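Local coordinates for protein putative cell surface hydrolase (Lactobacillus plantarum, PDB 3LP5) that is of unknown physiological function but, as a putative cell surface hydrolase of the alpha/beta hydrolase clan, probably hydrolyses a substrate not yet identified, at residues S13-D21 / T208-D216; I128-S136 / I223-A233. One frame throughout, in Å; residues are numbered along the deposited sequence.

Overall arrangement
Contacts 1 and 2 have centres about 16 Å apart, and both belong to the same alpha/beta hydrolase domain. Along the chain their segments interleave: 13-21, 128-136, 208-216, then 223-233. Helix 217-231 joins them, since 208-216 is the loop leading into it and 223-233 covers its C-terminal part. They touch where Ala-135 CB packs on Ala-210 O and Asn-211 OD1, and where Arg-19 NH1 approaches Ile-223 CD1. Helix 217-231 is thus held to strand 127-134 of the eight-stranded mixed sheet in the buried contact 2, while in the partly buried contact 1 the loop before it meets the loop and helix start that follow strand 7-10, near the probable nucleophile elbow.

Contact 1: S13-D21 / T208-D216; sequences SSASQNRFD and TGANTAHSD
Arg-19 threads its side chain past Ser-215 and ends among the carbonyl oxygens of the turn 209-212. With CG anti to the backbone N (chi1 -171°), the aliphatic part runs alongside Ser-215, where Arg-19 CG lies 3.5 Å from Ser-215 CB; a bend at chi3 then brings the guanidinium up to Thr-212, the two side chains crossing at about a right angle. Arg-19 NH2 donates to Thr-212 O at 2.6 Å with an N-H...O angle of 155°. This oxygen sits at the edge of the guanidinium, near its plane, although the donor stands 36° above the carbonyl plane. A weak bond runs from Arg-19 NH2 to Gly-209 O at 3.3 Å. Ser-215 CA covers one face of the guanidinium and Ala-210 O lies over the other, while NE is buried without a partner. Thr-212 OG1 donates to Gly-209 O at 2.6 Å, tying the type I turn that presents these acceptors. An alanine at Arg-19 would remove the guanidinium and is likely to leave Thr-212 O without this donor and a gap beside Ser-215. Ala-15 CB meets Ala-213 CB at 4.0 Å, and one water accepts from Arg-19 N and lies within bonding distance of Ala-15 O and Ala-213 O. Ser-16 also touches Ser-106, in a probable GxSxG nucleophile elbow. In alpha/beta hydrolases the loop after the strand equivalent to 7-10 (canonical β3) commonly contributes to the oxyanion hole and that after the last strand carries the catalytic histidine; pairing 13-21 with 208-216 is consistent with that architecture.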
loop_
_atom_site.group_PDB
_atom_site.type_symbol
_atom_site.label_atom_id
_atom_site.label_comp_id
_atom_site.label_asym_id
_atom_site.label_seq_id
_atom_site.Cartn_x
_atom_site.Cartn_y
_atom_site.Cartn_z
ATOM N N SER A 13 -10.468 0.783 -4.851
ATOM C CA SER A 13 -11.670 0.585 -5.649
ATOM C C SER A 13 -11.526 1.052 -7.101
ATOM O O SER A 13 -10.513 1.661 -7.475
ATOM C CB SER A 13 -12.822 1.306 -4.970
ATOM O OG SER A 13 -12.544 2.688 -4.912
ATOM N N SER A 14 -12.524 0.774 -7.928
ATOM C CA SER A 14 -12.350 1.055 -9.341
ATOM C C SER A 14 -12.179 2.537 -9.738
ATOM O O SER A 14 -11.514 2.813 -10.741
ATOM C CB SER A 14 -13.357 0.315 -10.242
ATOM O OG SER A 14 -14.636 0.863 -10.122
ATOM N N ALA A 15 -12.759 3.463 -8.964
ATOM C CA ALA A 15 -12.535 4.913 -9.163
ATOM C C ALA A 15 -11.034 5.263 -9.188
ATOM O O ALA A 15 -10.609 6.142 -9.924
ATOM C CB ALA A 15 -13.258 5.745 -8.079
ATOM N N SER A 16 -10.233 4.550 -8.421
ATOM C CA SER A 16 -8.823 4.882 -8.329
ATOM C C SER A 16 -7.926 3.945 -9.175
ATOM O O SER A 16 -6.664 4.097 -9.174
ATOM C CB SER A 16 -8.405 4.933 -6.828
ATOM O OG SER A 16 -8.549 3.672 -6.194
ATOM N N GLN A 17 -8.559 3.051 -9.963
ATOM C CA GLN A 17 -7.818 2.088 -10.837
ATOM C C GLN A 17 -6.887 2.732 -11.909
ATOM O O GLN A 17 -5.769 2.250 -12.124
ATOM C CB GLN A 17 -8.738 1.030 -11.494
ATOM C CG GLN A 17 -8.035 -0.261 -11.979
ATOM C CD GLN A 17 -7.364 -1.012 -10.818
ATOM O OE1 GLN A 17 -8.009 -1.319 -9.794
ATOM N NE2 GLN A 17 -6.047 -1.267 -10.947
ATOM N N ASN A 18 -7.357 3.764 -12.600
ATOM C CA ASN A 18 -6.534 4.439 -13.606
ATOM C C ASN A 18 -5.210 4.958 -12.995
ATOM O O ASN A 18 -4.120 4.736 -13.589
ATOM C CB ASN A 18 -7.303 5.578 -14.332
ATOM C CG ASN A 18 -8.106 5.082 -15.588
ATOM O OD1 ASN A 18 -9.028 5.786 -16.106
ATOM N ND2 ASN A 18 -7.747 3.897 -16.087
ATOM N N ARG A 19 -5.303 5.632 -11.829
ATOM C CA ARG A 19 -4.117 6.097 -11.129
ATOM C C ARG A 19 -3.178 4.929 -10.824
ATOM O O ARG A 19 -1.981 4.967 -11.163
ATOM C CB ARG A 19 -4.445 6.849 -9.840
ATOM C CG ARG A 19 -3.196 7.494 -9.281
ATOM C CD ARG A 19 -3.292 7.917 -7.817
ATOM N NE ARG A 19 -4.275 8.975 -7.570
ATOM C CZ ARG A 19 -3.998 10.267 -7.607
ATOM N NH1 ARG A 19 -2.774 10.715 -7.899
ATOM N NH2 ARG A 19 -4.947 11.131 -7.368
ATOM N N PHE A 20 -3.705 3.890 -10.180
ATOM C CA PHE A 20 -2.885 2.682 -9.904
ATOM C C PHE A 20 -2.131 2.154 -11.136
ATOM O O PHE A 20 -0.904 1.968 -11.078
ATOM C CB PHE A 20 -3.726 1.595 -9.260
ATOM C CG PHE A 20 -2.936 0.418 -8.729
ATOM C CD1 PHE A 20 -2.271 0.503 -7.498
ATOM C CD2 PHE A 20 -2.881 -0.764 -9.453
ATOM C CE1 PHE A 20 -1.583 -0.584 -6.977
ATOM C CE2 PHE A 20 -2.187 -1.895 -8.989
ATOM C CZ PHE A 20 -1.522 -1.817 -7.722
ATOM N N ASP A 21 -2.844 1.921 -12.238
ATOM C CA ASP A 21 -2.254 1.370 -13.453
ATOM C C ASP A 21 -1.181 2.324 -14.011
ATOM O O ASP A 21 -0.129 1.890 -14.450
ATOM C CB ASP A 21 -3.332 1.148 -14.517
ATOM C CG ASP A 21 -4.277 -0.059 -14.172
ATOM O OD1 ASP A 21 -4.162 -0.654 -13.062
ATOM O OD2 ASP A 21 -5.125 -0.418 -15.029
ATOM N N THR A 208 0.227 16.945 -3.168
ATOM C CA THR A 208 -1.032 17.650 -3.307
ATOM C C THR A 208 -1.853 16.958 -4.372
ATOM O O THR A 208 -1.304 16.560 -5.376
ATOM C CB THR A 208 -0.846 19.154 -3.578
ATOM O OG1 THR A 208 -0.356 19.325 -4.912
ATOM C CG2 THR A 208 0.145 19.762 -2.585
ATOM N N GLY A 209 -3.143 16.728 -4.113
ATOM C CA GLY A 209 -3.979 15.992 -5.034
ATOM C C GLY A 209 -4.021 14.490 -4.847
ATOM O O GLY A 209 -4.842 13.813 -5.489
ATOM N N ALA A 210 -3.177 13.941 -3.967
ATOM C CA ALA A 210 -3.082 12.473 -3.810
ATOM C C ALA A 210 -4.367 11.868 -3.267
ATOM O O ALA A 210 -4.607 10.679 -3.469
ATOM C CB ALA A 210 -1.861 12.019 -2.958
ATOM N N ASN A 211 -5.232 12.679 -2.646
ATOM C CA ASN A 211 -6.485 12.148 -2.070
ATOM C C ASN A 211 -7.601 11.964 -3.118
ATOM O O ASN A 211 -8.647 11.408 -2.788
ATOM C CB ASN A 211 -7.036 13.093 -0.981
ATOM C CG ASN A 211 -6.188 13.087 0.291
ATOM O OD1 ASN A 211 -5.235 12.321 0.416
ATOM N ND2 ASN A 211 -6.503 14.004 1.208
ATOM N N THR A 212 -7.410 12.519 -4.336
ATOM C CA THR A 212 -8.454 12.471 -5.354
ATOM C C THR A 212 -8.344 11.152 -6.067
ATOM O O THR A 212 -7.235 10.607 -6.213
ATOM C CB THR A 212 -8.284 13.595 -6.428
ATOM O OG1 THR A 212 -6.956 13.503 -6.987
ATOM C CG2 THR A 212 -8.439 14.937 -5.795
ATOM N N ALA A 213 -9.489 10.653 -6.516
ATOM C CA ALA A 213 -9.569 9.412 -7.307
ATOM C C ALA A 213 -8.915 9.582 -8.674
ATOM O O ALA A 213 -8.123 8.756 -9.102
ATOM C CB ALA A 213 -11.037 9.013 -7.491
ATOM N N HIS A 214 -9.281 10.659 -9.358
ATOM C CA HIS A 214 -8.761 10.991 -10.688
ATOM C C HIS A 214 -7.365 11.595 -10.578
ATOM O O HIS A 214 -7.180 12.681 -10.055
ATOM C CB HIS A 214 -9.703 11.987 -11.372
ATOM C CG HIS A 214 -10.879 11.350 -12.052
ATOM N ND1 HIS A 214 -11.293 10.054 -11.798
ATOM C CD2 HIS A 214 -11.756 11.850 -12.963
ATOM C CE1 HIS A 214 -12.363 9.786 -12.534
ATOM N NE2 HIS A 214 -12.667 10.857 -13.250
ATOM N N SER A 215 -6.376 10.914 -11.080
ATOM C CA SER A 215 -5.013 11.390 -10.962
ATOM C C SER A 215 -4.704 12.463 -12.002
ATOM O O SER A 215 -5.515 12.746 -12.886
ATOM C CB SER A 215 -4.100 10.215 -11.299
ATOM O OG SER A 215 -4.513 9.690 -12.600
ATOM N N ASP A 216 -3.494 13.020 -11.925
ATOM C CA ASP A 216 -2.932 13.730 -13.053
ATOM C C ASP A 216 -1.444 13.514 -13.149
ATOM O O ASP A 216 -0.820 13.007 -12.220
ATOM C CB ASP A 216 -3.260 15.198 -13.033
ATOM C CG ASP A 216 -2.711 15.914 -11.833
ATOM O OD1 ASP A 216 -1.720 15.468 -11.207
ATOM O OD2 ASP A 216 -3.295 16.967 -11.516
HETATM O O HOH W 1 -8.123 7.081 -11.182
#

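Contact 2: I128-S136 / I223-A233; sequences IDRLMTIAS and IVSLIRQYLLA
Met-132 reaches from strand 128-134 to Ile-227, Leu-226, Tyr-230 and Leu-231 of the 223-233 segment. Met-132 CB lies 4.2 Å from Leu-231 CD1. With CG anti to the backbone N (chi1 168°) and chi2 also extended, Met-132 SD is carried to 3.6 Å from Ile-227 CG1, the two side chains crossing at about a right angle. The chain then bends at chi3, placing Met-132 CE 3.7 Å from Leu-226 O and 4.1 Å from Tyr-230 CB. The thioether therefore lies across the helix surface. Two residues toward either end of the strand, further side chains extend this seam: Ile-134 CD1 meets Ile-223 CG2 at 4.1 Å, and Arg-130 grips the backbone at Leu-231. Arg-130 NE and NH2 both donate to Leu-231 O, each at 2.9 Å, side-on and from the same face of the carbonyl, while Ala-233 CB covers one face of the guanidinium. This paired grip fixes the rotation of the group. The axes of the strand and helix segments pass 9.6 Å apart at 162°, nearly antiparallel. Strand 127-134 runs between strands 99-105 and 167-172 in the parallel part of the sheet; helix 217-231 packs on the face that carries Met-132, whereas Leu-131 points away from it to meet Trp-112 and Leu-116 of helix 107-118.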
loop_
_atom_site.group_PDB
_atom_site.type_symbol
_atom_site.label_atom_id
_atom_site.label_comp_id
_atom_site.label_asym_id
_atom_site.label_seq_id
_atom_site.Cartn_x
_atom_site.Cartn_y
_atom_site.Cartn_z
ATOM N N ILE A 128 7.863 -8.369 6.751
ATOM C CA ILE A 128 7.729 -7.167 5.935
ATOM C C ILE A 128 8.807 -6.196 6.389
ATOM O O ILE A 128 9.072 -6.107 7.559
ATOM C CB ILE A 128 6.329 -6.573 6.030
ATOM C CG1 ILE A 128 6.160 -5.383 5.064
ATOM C CG2 ILE A 128 5.961 -6.241 7.493
ATOM C CD1 ILE A 128 4.853 -4.822 5.139
ATOM N N ASP A 129 9.457 -5.525 5.454
ATOM C CA ASP A 129 10.515 -4.561 5.786
ATOM C C ASP A 129 9.973 -3.134 5.749
ATOM O O ASP A 129 10.277 -2.291 6.636
ATOM C CB ASP A 129 11.677 -4.641 4.767
ATOM C CG ASP A 129 12.525 -5.913 4.906
ATOM O OD1 ASP A 129 12.314 -6.699 5.871
ATOM O OD2 ASP A 129 13.429 -6.139 4.049
ATOM N N ARG A 130 9.207 -2.847 4.699
ATOM C CA ARG A 130 8.679 -1.500 4.458
ATOM C C ARG A 130 7.248 -1.554 3.898
ATOM O O ARG A 130 6.943 -2.444 3.116
ATOM C CB ARG A 130 9.575 -0.743 3.494
ATOM C CG ARG A 130 10.964 -0.500 4.098
ATOM C CD ARG A 130 11.785 0.571 3.323
ATOM N NE ARG A 130 12.132 -0.006 2.031
ATOM C CZ ARG A 130 13.311 -0.563 1.759
ATOM N NH1 ARG A 130 14.231 -0.609 2.697
ATOM N NH2 ARG A 130 13.549 -1.075 0.557
ATOM N N LEU A 131 6.399 -0.649 4.388
ATOM C CA LEU A 131 5.024 -0.368 3.916
ATOM C C LEU A 131 4.842 1.091 3.478
ATOM O O LEU A 131 5.159 2.029 4.220
ATOM C CB LEU A 131 3.999 -0.689 5.030
ATOM C CG LEU A 131 2.528 -0.318 4.714
ATOM C CD1 LEU A 131 1.958 -1.117 3.487
ATOM C CD2 LEU A 131 1.743 -0.496 6.037
ATOM N N MET A 132 4.388 1.309 2.265
ATOM C CA MET A 132 3.935 2.656 1.862
ATOM C C MET A 132 2.434 2.587 1.549
ATOM O O MET A 132 1.954 1.685 0.822
ATOM C CB MET A 132 4.756 3.203 0.673
ATOM C CG MET A 132 4.216 4.488 -0.069
ATOM S SD MET A 132 5.380 5.110 -1.368
ATOM C CE MET A 132 6.597 5.829 -0.306
ATOM N N THR A 133 1.700 3.554 2.079
ATOM C CA THR A 133 0.293 3.681 1.750
ATOM C C THR A 133 0.048 5.009 1.061
ATOM O O THR A 133 0.769 6.011 1.337
ATOM C CB THR A 133 -0.636 3.486 2.985
ATOM O OG1 THR A 133 -0.512 4.581 3.878
ATOM C CG2 THR A 133 -0.274 2.158 3.750
ATOM N N ILE A 134 -0.912 5.013 0.148
ATOM C CA ILE A 134 -1.187 6.235 -0.617
ATOM C C ILE A 134 -2.622 6.634 -0.405
ATOM O O ILE A 134 -3.536 5.935 -0.867
ATOM C CB ILE A 134 -0.912 6.081 -2.113
ATOM C CG1 ILE A 134 0.561 5.668 -2.355
ATOM C CG2 ILE A 134 -1.101 7.406 -2.823
ATOM C CD1 ILE A 134 0.715 4.906 -3.662
ATOM N N ALA A 135 -2.836 7.780 0.245
ATOM C CA ALA A 135 -4.214 8.264 0.465
ATOM C C ALA A 135 -5.186 7.212 0.994
ATOM O O ALA A 135 -6.299 7.019 0.466
ATOM C CB ALA A 135 -4.756 8.935 -0.838
ATOM N N SER A 136 -4.790 6.520 2.064
ATOM C CA SER A 136 -5.629 5.425 2.561
ATOM C C SER A 136 -6.572 6.000 3.605
ATOM O O SER A 136 -6.126 6.669 4.543
ATOM C CB SER A 136 -4.769 4.308 3.146
ATOM O OG SER A 136 -3.958 3.695 2.124
ATOM N N ILE A 223 4.673 10.809 -6.969
ATOM C CA ILE A 223 4.409 9.589 -6.267
ATOM C C ILE A 223 5.406 8.499 -6.688
ATOM O O ILE A 223 5.977 7.814 -5.819
ATOM C CB ILE A 223 2.965 9.122 -6.444
ATOM C CG1 ILE A 223 2.059 10.100 -5.686
ATOM C CG2 ILE A 223 2.786 7.680 -5.874
ATOM C CD1 ILE A 223 0.592 9.813 -5.837
ATOM N N VAL A 224 5.632 8.335 -7.993
ATOM C CA VAL A 224 6.625 7.323 -8.500
ATOM C C VAL A 224 8.015 7.702 -7.979
ATOM O O VAL A 224 8.770 6.822 -7.568
ATOM C CB VAL A 224 6.617 7.269 -10.054
ATOM C CG1 VAL A 224 7.847 6.501 -10.641
ATOM C CG2 VAL A 224 5.317 6.586 -10.490
ATOM N N SER A 225 8.318 9.011 -7.902
ATOM C CA SER A 225 9.611 9.415 -7.409
ATOM C C SER A 225 9.758 8.946 -5.913
ATOM O O SER A 225 10.795 8.459 -5.520
ATOM C CB SER A 225 9.787 10.922 -7.491
ATOM O OG SER A 225 11.079 11.296 -7.000
ATOM N N LEU A 226 8.691 9.046 -5.132
ATOM C CA LEU A 226 8.744 8.716 -3.702
ATOM C C LEU A 226 8.802 7.233 -3.482
ATOM O O LEU A 226 9.404 6.746 -2.507
ATOM C CB LEU A 226 7.539 9.316 -2.967
ATOM C CG LEU A 226 7.519 10.859 -2.938
ATOM C CD1 LEU A 226 6.152 11.300 -2.464
ATOM C CD2 LEU A 226 8.612 11.466 -2.038
ATOM N N ILE A 227 8.091 6.503 -4.334
ATOM C CA ILE A 227 8.082 5.057 -4.213
ATOM C C ILE A 227 9.509 4.600 -4.447
ATOM O O ILE A 227 10.075 3.836 -3.625
ATOM C CB ILE A 227 7.138 4.347 -5.214
ATOM C CG1 ILE A 227 5.668 4.561 -4.865
ATOM C CG2 ILE A 227 7.500 2.867 -5.365
ATOM C CD1 ILE A 227 4.712 4.204 -6.038
ATOM N N ARG A 228 10.110 5.109 -5.506
ATOM C CA ARG A 228 11.551 4.788 -5.773
ATOM C C ARG A 228 12.522 5.146 -4.615
ATOM O O ARG A 228 13.324 4.321 -4.186
ATOM C CB ARG A 228 11.995 5.423 -7.063
ATOM C CG ARG A 228 11.374 4.746 -8.265
ATOM C CD ARG A 228 11.784 5.470 -9.556
ATOM N NE ARG A 228 13.245 5.434 -9.719
ATOM C CZ ARG A 228 13.952 6.332 -10.388
ATOM N NH1 ARG A 228 13.357 7.345 -11.001
ATOM N NH2 ARG A 228 15.266 6.174 -10.504
ATOM N N GLN A 229 12.452 6.372 -4.108
ATOM C CA GLN A 229 13.300 6.824 -3.038
ATOM C C GLN A 229 13.070 6.103 -1.690
ATOM O O GLN A 229 14.024 5.785 -1.011
ATOM C CB GLN A 229 13.137 8.332 -2.846
ATOM C CG GLN A 229 13.904 8.899 -1.640
ATOM C CD GLN A 229 14.147 10.366 -1.774
ATOM O OE1 GLN A 229 14.043 10.928 -2.880
ATOM N NE2 GLN A 229 14.473 11.008 -0.680
ATOM N N TYR A 230 11.820 5.890 -1.291
ATOM C CA TYR A 230 11.545 5.420 0.084
ATOM C C TYR A 230 11.105 3.968 0.107
ATOM O O TYR A 230 11.489 3.250 1.002
ATOM C CB TYR A 230 10.472 6.300 0.775
ATOM C CG TYR A 230 10.991 7.701 1.092
ATOM C CD1 TYR A 230 11.915 7.919 2.138
ATOM C CD2 TYR A 230 10.589 8.798 0.338
ATOM C CE1 TYR A 230 12.401 9.202 2.392
ATOM C CE2 TYR A 230 11.075 10.078 0.581
ATOM C CZ TYR A 230 11.959 10.276 1.616
ATOM O OH TYR A 230 12.408 11.552 1.858
ATOM N N LEU A 231 10.312 3.521 -0.853
ATOM C CA LEU A 231 9.838 2.109 -0.792
ATOM C C LEU A 231 10.903 1.187 -1.343
ATOM O O LEU A 231 11.219 0.149 -0.726
ATOM C CB LEU A 231 8.505 1.862 -1.524
ATOM C CG LEU A 231 7.929 0.444 -1.253
ATOM C CD1 LEU A 231 7.627 0.170 0.240
ATOM C CD2 LEU A 231 6.729 0.133 -2.081
ATOM N N LEU A 232 11.451 1.556 -2.500
ATOM C CA LEU A 232 12.491 0.756 -3.158
ATOM C C LEU A 232 13.892 1.101 -2.661
ATOM O O LEU A 232 14.827 0.380 -2.947
ATOM C CB LEU A 232 12.434 0.929 -4.684
ATOM C CG LEU A 232 11.088 0.529 -5.303
ATOM C CD1 LEU A 232 11.054 0.725 -6.855
ATOM C CD2 LEU A 232 10.682 -0.884 -4.960
ATOM N N ALA A 233 14.038 2.221 -1.951
ATOM C CA ALA A 233 15.341 2.683 -1.450
ATOM C C ALA A 233 16.425 2.760 -2.546
ATOM O O ALA A 233 17.571 2.394 -2.359
ATOM C CB ALA A 233 15.804 1.847 -0.227
#